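Local coordinates for DNA replication and repair protein RecF (Caldanaerobacter subterraneus subsp. tengcongensis, PDB 5Z69), which binds ATP, probably binds single-stranded DNA, and acts as a recombination mediator in the RecFOR pathway of DNA repair, at residues N154-F157 with D158-Y162; A198-I201 with K202-N206; S289-G292 with Q293-T296. All coordinates share one frame; numbering follows the deposited sequence.

Contact 1: residues N154-F157 with D158-Y162; sequences NYFF and DLLQY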
loop_
_atom_site.group_PDB
_atom_site.type_symbol
_atom_site.label_atom_id
_atom_site.label_comp_id
_atom_site.label_asym_id
_atom_site.label_seq_id
_atom_site.Cartn_x
_atom_site.Cartn_y
_atom_site.Cartn_z
ATOM N N ASN A 154 -3.840 6.350 26.432
ATOM C CA ASN A 154 -4.310 4.978 26.287
ATOM C C ASN A 154 -3.716 4.318 25.051
ATOM O O ASN A 154 -3.454 3.115 25.036
ATOM C CB ASN A 154 -5.838 4.938 26.240
ATOM C CG ASN A 154 -6.461 5.417 27.544
ATOM O OD1 ASN A 154 -5.987 5.074 28.628
ATOM N ND2 ASN A 154 -7.506 6.231 27.443
ATOM N N TYR A 155 -3.510 5.113 24.010
ATOM C CA TYR A 155 -2.875 4.607 22.802
ATOM C C TYR A 155 -1.426 4.287 23.093
ATOM O O TYR A 155 -0.910 3.237 22.684
ATOM C CB TYR A 155 -2.956 5.625 21.682
ATOM C CG TYR A 155 -2.143 5.286 20.443
ATOM C CD1 TYR A 155 -0.808 5.699 20.301
ATOM C CD2 TYR A 155 -2.723 4.586 19.393
ATOM C CE1 TYR A 155 -0.083 5.401 19.124
ATOM C CE2 TYR A 155 -2.017 4.287 18.238
ATOM C CZ TYR A 155 -0.710 4.689 18.100
ATOM O OH TYR A 155 -0.057 4.364 16.921
ATOM N N PHE A 156 -0.766 5.211 23.790
ATOM C CA PHE A 156 0.634 5.019 24.116
ATOM C C PHE A 156 0.789 3.732 24.935
ATOM O O PHE A 156 1.688 2.928 24.683
ATOM C CB PHE A 156 1.205 6.227 24.879
ATOM C CG PHE A 156 2.635 6.034 25.280
ATOM C CD1 PHE A 156 3.614 5.861 24.316
ATOM C CD2 PHE A 156 2.992 5.963 26.614
ATOM C CE1 PHE A 156 4.926 5.648 24.676
ATOM C CE2 PHE A 156 4.301 5.752 26.979
ATOM C CZ PHE A 156 5.268 5.592 26.011
ATOM N N PHE A 157 -0.108 3.548 25.903
ATOM C CA PHE A 157 -0.216 2.303 26.662
ATOM C C PHE A 157 -0.319 1.061 25.743
ATOM O O PHE A 157 0.434 0.102 25.886
ATOM C CB PHE A 157 -1.432 2.380 27.592
ATOM C CG PHE A 157 -1.583 1.194 28.514
ATOM C CD1 PHE A 157 -1.122 1.259 29.822
ATOM C CD2 PHE A 157 -2.205 0.023 28.081
ATOM C CE1 PHE A 157 -1.263 0.179 30.678
ATOM C CE2 PHE A 157 -2.343 -1.063 28.930
ATOM C CZ PHE A 157 -1.876 -0.984 30.230
ATOM N N ASP A 158 -1.279 1.093 24.831
ATOM C CA ASP A 158 -1.481 0.021 23.869
ATOM C C ASP A 158 -0.229 -0.257 23.047
ATOM O O ASP A 158 0.154 -1.408 22.872
ATOM C CB ASP A 158 -2.652 0.366 22.945
ATOM C CG ASP A 158 -4.002 0.247 23.650
ATOM O OD1 ASP A 158 -4.049 -0.421 24.702
ATOM O OD2 ASP A 158 -5.004 0.806 23.151
ATOM N N LEU A 159 0.407 0.807 22.564
ATOM C CA LEU A 159 1.594 0.687 21.719
ATOM C C LEU A 159 2.719 0.016 22.489
ATOM O O LEU A 159 3.405 -0.870 21.965
ATOM C CB LEU A 159 2.024 2.067 21.196
ATOM C CG LEU A 159 3.281 2.149 20.333
ATOM C CD1 LEU A 159 3.159 1.203 19.145
ATOM C CD2 LEU A 159 3.492 3.580 19.850
ATOM N N LEU A 160 2.885 0.426 23.747
ATOM C CA LEU A 160 3.895 -0.150 24.625
ATOM C C LEU A 160 3.646 -1.635 24.869
ATOM O O LEU A 160 4.561 -2.456 24.793
ATOM C CB LEU A 160 3.928 0.589 25.974
ATOM C CG LEU A 160 4.807 1.833 26.121
ATOM C CD1 LEU A 160 4.648 2.408 27.526
ATOM C CD2 LEU A 160 6.264 1.501 25.862
ATOM N N GLN A 161 2.410 -1.982 25.193
ATOM C CA GLN A 161 2.090 -3.387 25.419
ATOM C C GLN A 161 2.185 -4.185 24.100
ATOM O O GLN A 161 2.652 -5.327 24.080
ATOM C CB GLN A 161 0.698 -3.517 26.035
ATOM C CG GLN A 161 0.334 -4.946 26.437
ATOM C CD GLN A 161 1.397 -5.612 27.305
ATOM O OE1 GLN A 161 1.874 -6.710 26.989
ATOM N NE2 GLN A 161 1.764 -4.959 28.410
ATOM N N TYR A 162 1.761 -3.586 22.994
ATOM C CA TYR A 162 1.892 -4.256 21.699
ATOM C C TYR A 162 3.357 -4.599 21.427
ATOM O O TYR A 162 3.671 -5.734 21.072
ATOM C CB TYR A 162 1.332 -3.390 20.567
ATOM C CG TYR A 162 1.535 -3.975 19.183
ATOM C CD1 TYR A 162 0.640 -4.895 18.655
ATOM C CD2 TYR A 162 2.615 -3.589 18.406
ATOM C CE1 TYR A 162 0.833 -5.445 17.368
ATOM C CE2 TYR A 162 2.822 -4.114 17.138
ATOM C CZ TYR A 162 1.934 -5.048 16.617
ATOM O OH TYR A 162 2.161 -5.562 15.341
#

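Contact 2: residues A198-I201 with K202-N206; sequences ARII and KVRNN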
loop_
_atom_site.group_PDB
_atom_site.type_symbol
_atom_site.label_atom_id
_atom_site.label_comp_id
_atom_site.label_asym_id
_atom_site.label_seq_id
_atom_site.Cartn_x
_atom_site.Cartn_y
_atom_site.Cartn_z
ATOM N N ALA A 198 -5.672 -4.216 16.802
ATOM C CA ALA A 198 -6.939 -3.647 16.362
ATOM C C ALA A 198 -7.204 -2.293 17.042
ATOM O O ALA A 198 -7.624 -1.318 16.400
ATOM C CB ALA A 198 -8.104 -4.636 16.636
ATOM N N ARG A 199 -6.976 -2.219 18.342
ATOM C CA ARG A 199 -7.140 -0.929 19.026
ATOM C C ARG A 199 -6.245 0.155 18.424
ATOM O O ARG A 199 -6.663 1.295 18.237
ATOM C CB ARG A 199 -6.860 -1.085 20.503
ATOM C CG ARG A 199 -7.967 -1.799 21.216
ATOM C CD ARG A 199 -8.010 -1.368 22.657
ATOM N NE ARG A 199 -6.882 -1.904 23.398
ATOM C CZ ARG A 199 -6.902 -3.081 24.006
ATOM N NH1 ARG A 199 -7.994 -3.830 23.942
ATOM N NH2 ARG A 199 -5.839 -3.509 24.676
ATOM N N ILE A 200 -5.025 -0.223 18.076
ATOM C CA ILE A 200 -4.056 0.708 17.518
ATOM C C ILE A 200 -4.478 1.172 16.118
ATOM O O ILE A 200 -4.421 2.365 15.802
ATOM C CB ILE A 200 -2.665 0.045 17.500
ATOM C CG1 ILE A 200 -2.026 0.145 18.901
ATOM C CG2 ILE A 200 -1.748 0.662 16.445
ATOM C CD1 ILE A 200 -0.978 -0.928 19.158
ATOM N N ILE A 201 -4.906 0.229 15.282
ATOM C CA ILE A 201 -5.393 0.582 13.951
ATOM C C ILE A 201 -6.557 1.557 14.063
ATOM O O ILE A 201 -6.601 2.573 13.367
ATOM C CB ILE A 201 -5.819 -0.675 13.161
ATOM C CG1 ILE A 201 -4.574 -1.403 12.664
ATOM C CG2 ILE A 201 -6.749 -0.304 11.993
ATOM C CD1 ILE A 201 -4.804 -2.864 12.348
ATOM N N LYS A 202 -7.480 1.270 14.977
ATOM C CA LYS A 202 -8.650 2.125 15.149
ATOM C C LYS A 202 -8.254 3.563 15.486
ATOM O O LYS A 202 -8.772 4.517 14.899
ATOM C CB LYS A 202 -9.572 1.573 16.241
ATOM C CG LYS A 202 -10.856 2.378 16.378
ATOM C CD LYS A 202 -11.308 2.537 17.818
ATOM C CE LYS A 202 -10.437 3.549 18.563
ATOM N NZ LYS A 202 -10.891 3.813 19.966
ATOM N N VAL A 203 -7.324 3.723 16.420
ATOM C CA VAL A 203 -6.924 5.063 16.806
ATOM C C VAL A 203 -6.093 5.744 15.723
ATOM O O VAL A 203 -6.243 6.952 15.480
ATOM C CB VAL A 203 -6.134 5.050 18.122
ATOM C CG1 VAL A 203 -5.559 6.445 18.411
ATOM C CG2 VAL A 203 -7.026 4.562 19.255
ATOM N N ARG A 204 -5.217 4.986 15.072
ATOM C CA ARG A 204 -4.441 5.549 13.971
ATOM C C ARG A 204 -5.364 6.088 12.886
ATOM O O ARG A 204 -5.101 7.153 12.314
ATOM C CB ARG A 204 -3.491 4.519 13.369
ATOM C CG ARG A 204 -2.231 4.274 14.188
ATOM C CD ARG A 204 -1.314 3.288 13.474
ATOM N NE ARG A 204 -0.095 3.093 14.237
ATOM C CZ ARG A 204 0.885 2.272 13.895
ATOM N NH1 ARG A 204 0.797 1.542 12.785
ATOM N NH2 ARG A 204 1.955 2.176 14.674
ATOM N N ASN A 205 -6.444 5.353 12.616
ATOM C CA ASN A 205 -7.436 5.793 11.629
ATOM C C ASN A 205 -8.113 7.083 12.058
ATOM O O ASN A 205 -8.263 8.014 11.259
ATOM C CB ASN A 205 -8.500 4.725 11.400
ATOM C CG ASN A 205 -9.381 5.034 10.187
ATOM O OD1 ASN A 205 -8.924 4.995 9.049
ATOM N ND2 ASN A 205 -10.637 5.357 10.440
ATOM N N ASN A 206 -8.537 7.138 13.316
ATOM C CA ASN A 206 -9.131 8.363 13.854
ATOM C C ASN A 206 -8.217 9.571 13.642
ATOM O O ASN A 206 -8.674 10.647 13.264
ATOM C CB ASN A 206 -9.443 8.223 15.348
ATOM C CG ASN A 206 -10.421 7.096 15.654
ATOM O OD1 ASN A 206 -10.372 6.501 16.733
ATOM N ND2 ASN A 206 -11.308 6.794 14.710
#

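Contact 3: residues S289-G292 with Q293-T296; sequences SSQG and QKRT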
loop_
_atom_site.group_PDB
_atom_site.type_symbol
_atom_site.label_atom_id
_atom_site.label_comp_id
_atom_site.label_asym_id
_atom_site.label_seq_id
_atom_site.Cartn_x
_atom_site.Cartn_y
_atom_site.Cartn_z
ATOM N N SER A 289 5.958 13.877 -7.115
ATOM C CA SER A 289 6.040 15.328 -7.011
ATOM C C SER A 289 7.453 15.861 -6.845
ATOM O O SER A 289 8.388 15.114 -6.557
ATOM C CB SER A 289 5.167 15.815 -5.852
ATOM O OG SER A 289 5.702 15.426 -4.599
ATOM N N SER A 290 7.611 17.166 -7.026
ATOM C CA SER A 290 8.906 17.803 -6.853
ATOM C C SER A 290 9.210 18.180 -5.409
ATOM O O SER A 290 8.526 17.759 -4.485
ATOM C CB SER A 290 8.999 19.052 -7.754
ATOM O OG SER A 290 10.181 19.784 -7.480
ATOM N N GLN A 291 10.251 18.984 -5.242
ATOM C CA GLN A 291 10.721 19.363 -3.928
ATOM C C GLN A 291 9.984 20.595 -3.414
ATOM O O GLN A 291 10.016 20.905 -2.219
ATOM C CB GLN A 291 12.223 19.614 -3.970
ATOM C CG GLN A 291 12.873 19.817 -2.634
ATOM C CD GLN A 291 13.619 18.592 -2.158
ATOM O OE1 GLN A 291 13.307 17.461 -2.541
ATOM N NE2 GLN A 291 14.619 18.811 -1.315
ATOM N N GLY A 292 9.317 21.297 -4.317
ATOM C CA GLY A 292 8.526 22.445 -3.926
ATOM C C GLY A 292 7.355 21.977 -3.093
ATOM O O GLY A 292 7.121 22.457 -1.981
ATOM N N GLN A 293 6.640 20.994 -3.618
ATOM C CA GLN A 293 5.407 20.547 -2.990
ATOM C C GLN A 293 5.633 19.589 -1.821
ATOM O O GLN A 293 4.778 19.474 -0.948
ATOM C CB GLN A 293 4.502 19.894 -4.027
ATOM C CG GLN A 293 5.262 19.126 -5.058
ATOM C CD GLN A 293 5.168 19.758 -6.425
ATOM O OE1 GLN A 293 6.101 20.421 -6.881
ATOM N NE2 GLN A 293 4.036 19.558 -7.093
ATOM N N LYS A 294 6.769 18.896 -1.806
ATOM C CA LYS A 294 7.120 18.063 -0.662
ATOM C C LYS A 294 7.360 18.944 0.551
ATOM O O LYS A 294 6.911 18.640 1.656
ATOM C CB LYS A 294 8.363 17.223 -0.944
ATOM C CG LYS A 294 8.169 16.104 -1.949
ATOM C CD LYS A 294 9.438 15.279 -2.062
ATOM C CE LYS A 294 9.271 14.130 -3.037
ATOM N NZ LYS A 294 9.194 14.640 -4.426
ATOM N N ARG A 295 8.084 20.033 0.330
ATOM C CA ARG A 295 8.351 21.009 1.373
ATOM C C ARG A 295 7.043 21.655 1.826
ATOM O O ARG A 295 6.865 21.984 2.998
ATOM C CB ARG A 295 9.344 22.063 0.868
ATOM C CG ARG A 295 9.089 23.473 1.363
ATOM C CD ARG A 295 9.349 24.482 0.253
ATOM N NE ARG A 295 10.509 25.327 0.525
ATOM C CZ ARG A 295 11.038 26.172 -0.354
ATOM N NH1 ARG A 295 10.513 26.282 -1.570
ATOM N NH2 ARG A 295 12.094 26.904 -0.019
ATOM N N THR A 296 6.120 21.816 0.888
ATOM C CA THR A 296 4.826 22.396 1.194
ATOM C C THR A 296 3.972 21.408 1.986
ATOM O O THR A 296 3.335 21.769 2.990
ATOM C CB THR A 296 4.099 22.817 -0.095
ATOM O OG1 THR A 296 4.777 23.940 -0.671
ATOM C CG2 THR A 296 2.653 23.193 0.196
#

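Contact 1: residues N154-F157 with D158-Y162
The Phe156 ring carries Leu160 on one face: Leu160 CG sits 4.1 Å from the ring centroid, 22° off the ring normal and shifted toward the rim, a CH-pi contact. Leu160 CD1 comes closer still, 3.4 Å from CE2 of Phe156. The Phe157 ring meets Asp158 in its own plane, with the Asp158 carboxylate oxygen OD1 at the ring edge 3.9 Å from CD2 and the two planes turned 74° apart. Tyr155 takes Leu159 at a slant, its CE1 lying 4.1 Å from Leu159 CD2. With Phe156 CG anti to the backbone N (chi1 178°), the ring swings forward along the helix, so that one of its faces comes under Leu160, one turn on. An alanine in place of Phe156 is likely to leave Leu160 CG and CD1 without the ring they pack on and free that side chain to turn. Underneath, four bonds run from the amides of Asp158 to Gln161 back to the carbonyls of Asn154 to Phe157, the one from Leu159 N to Tyr155 O being 2.8 Å. The Tyr155 hydroxyl bonds to Asp145 of helix 137-151, and Tyr162 reaches His272. This is the i to i+4 pattern of a regular alpha helix, here the first turns of helix 153-177, with Tyr155, Asp158 and Tyr162 on its buried side.

Contact 2: residues A198-I201 with K202-N206
Regular alpha-helical backbone joins Ala198-Ile201 to Lys202-Asn206: each amide from Lys202 to Asn205 bonds to the carbonyl four residues back, and Arg204 N lies 2.8 Å from Ile200 O. The pair that carries the contact is Ile200 and Arg204, which lie side by side and point the same way. Methyl CG2 of Ile200 covers one face of the Arg204 guanidinium, off-centre toward its rim, and its closest atom there is Arg204 NE at 3.7 Å. Ile200 places that methyl by holding CG2 anti to its own nitrogen, while Arg204 sets CG anti to the carbonyl carbon (chi1 -78°) and then runs straight out to NE. The foot of the arginine is close to the helix as well, with Arg204 CG 3.3 Å from Ile200 O. One residue earlier, Val203 CG2 rests 3.4 Å from Arg199 O.

What fixes the guanidinium is its polar rim: NH2 forms a salt bridge to Asp145, NH1 another to Glu274 with Pro271 O as a further acceptor, and NE bonds to the Tyr155 hydroxyl. With the methyl over one face and these bonds around the edge, a buried positive charge has two carboxylates, which probably keep it ionised, and little freedom to rotate. Together these contacts describe a helix held on several sides within a helical bundle: 186-222 packs against 137-151 and 153-177, the buried arginine tying both of these partners to it, while on another side Ile201 packs on Ile246 and Leu250 of helix 243-256.

Contact 3: residues S289-G292 with Q293-T296
Gly292 O is gripped twice by Thr296, whose amide N and hydroxyl OG1 both donate to it. The two donors approach from opposite faces of the carbonyl plane; Thr296 OG1 stands 37° out of it, 3.1 Å from Gly292 O. The other turns are looser: Arg295 N reaches Gln291 O, and Lys294 N reaches Ser290 O at 3.4 Å, both weak bonds. The aliphatic part of Lys294 presses tightly on the same carbonyl, though its end is less surely placed. Gln293 folds back over the start of the helix. Its CG, set between the backbone N and the carbonyl carbon (chi1 36°), lies 3.4 Å from Ser289 CB, and a bend at chi2 then turns the amide so that OE1 lies 3.3 Å from Ser290 CB. Behind this shell, Ser290 occupies the N-cap position, and Ser289 OG is bonded to Ser285 O. The run Ser-Ser-Gln-Gly-Gln resembles the signature motif of ABC ATPases, which in relatives such as Rad50 lies at a helix start. From here helix 291-313 departs; Lys294 packs on Ile133 and Lys134 of helix 131-134, Thr296 touches Ser223 just past helix 186-222, Arg295 pairs with Glu327, and strand 283-284 precedes the turn.

How the contacts relate
Along the chain the three come in series, all in the part that belongs to the RecF/RecN/SMC family of P-loop ATPases. Contacts 1 and 2 lie on successive helices, 153-177 and 186-222, with centres about 11 Å apart. They touch directly: besides the polar links, Tyr155 CD2 meets Val203 CG1 at 3.5 Å and Tyr162 CB meets Ile200 CD1, making one shared interface of the helical region. Contact 3, at the start of helix 291-313, is separate, its centre about 34 Å from that of contact 1 and about 29 Å from that of contact 2. Contacts 1 and 3 fall on opposite sides of the chain's centre, so helix packing and the signature-like turn occupy distinct parts of this ABC-type ATPase.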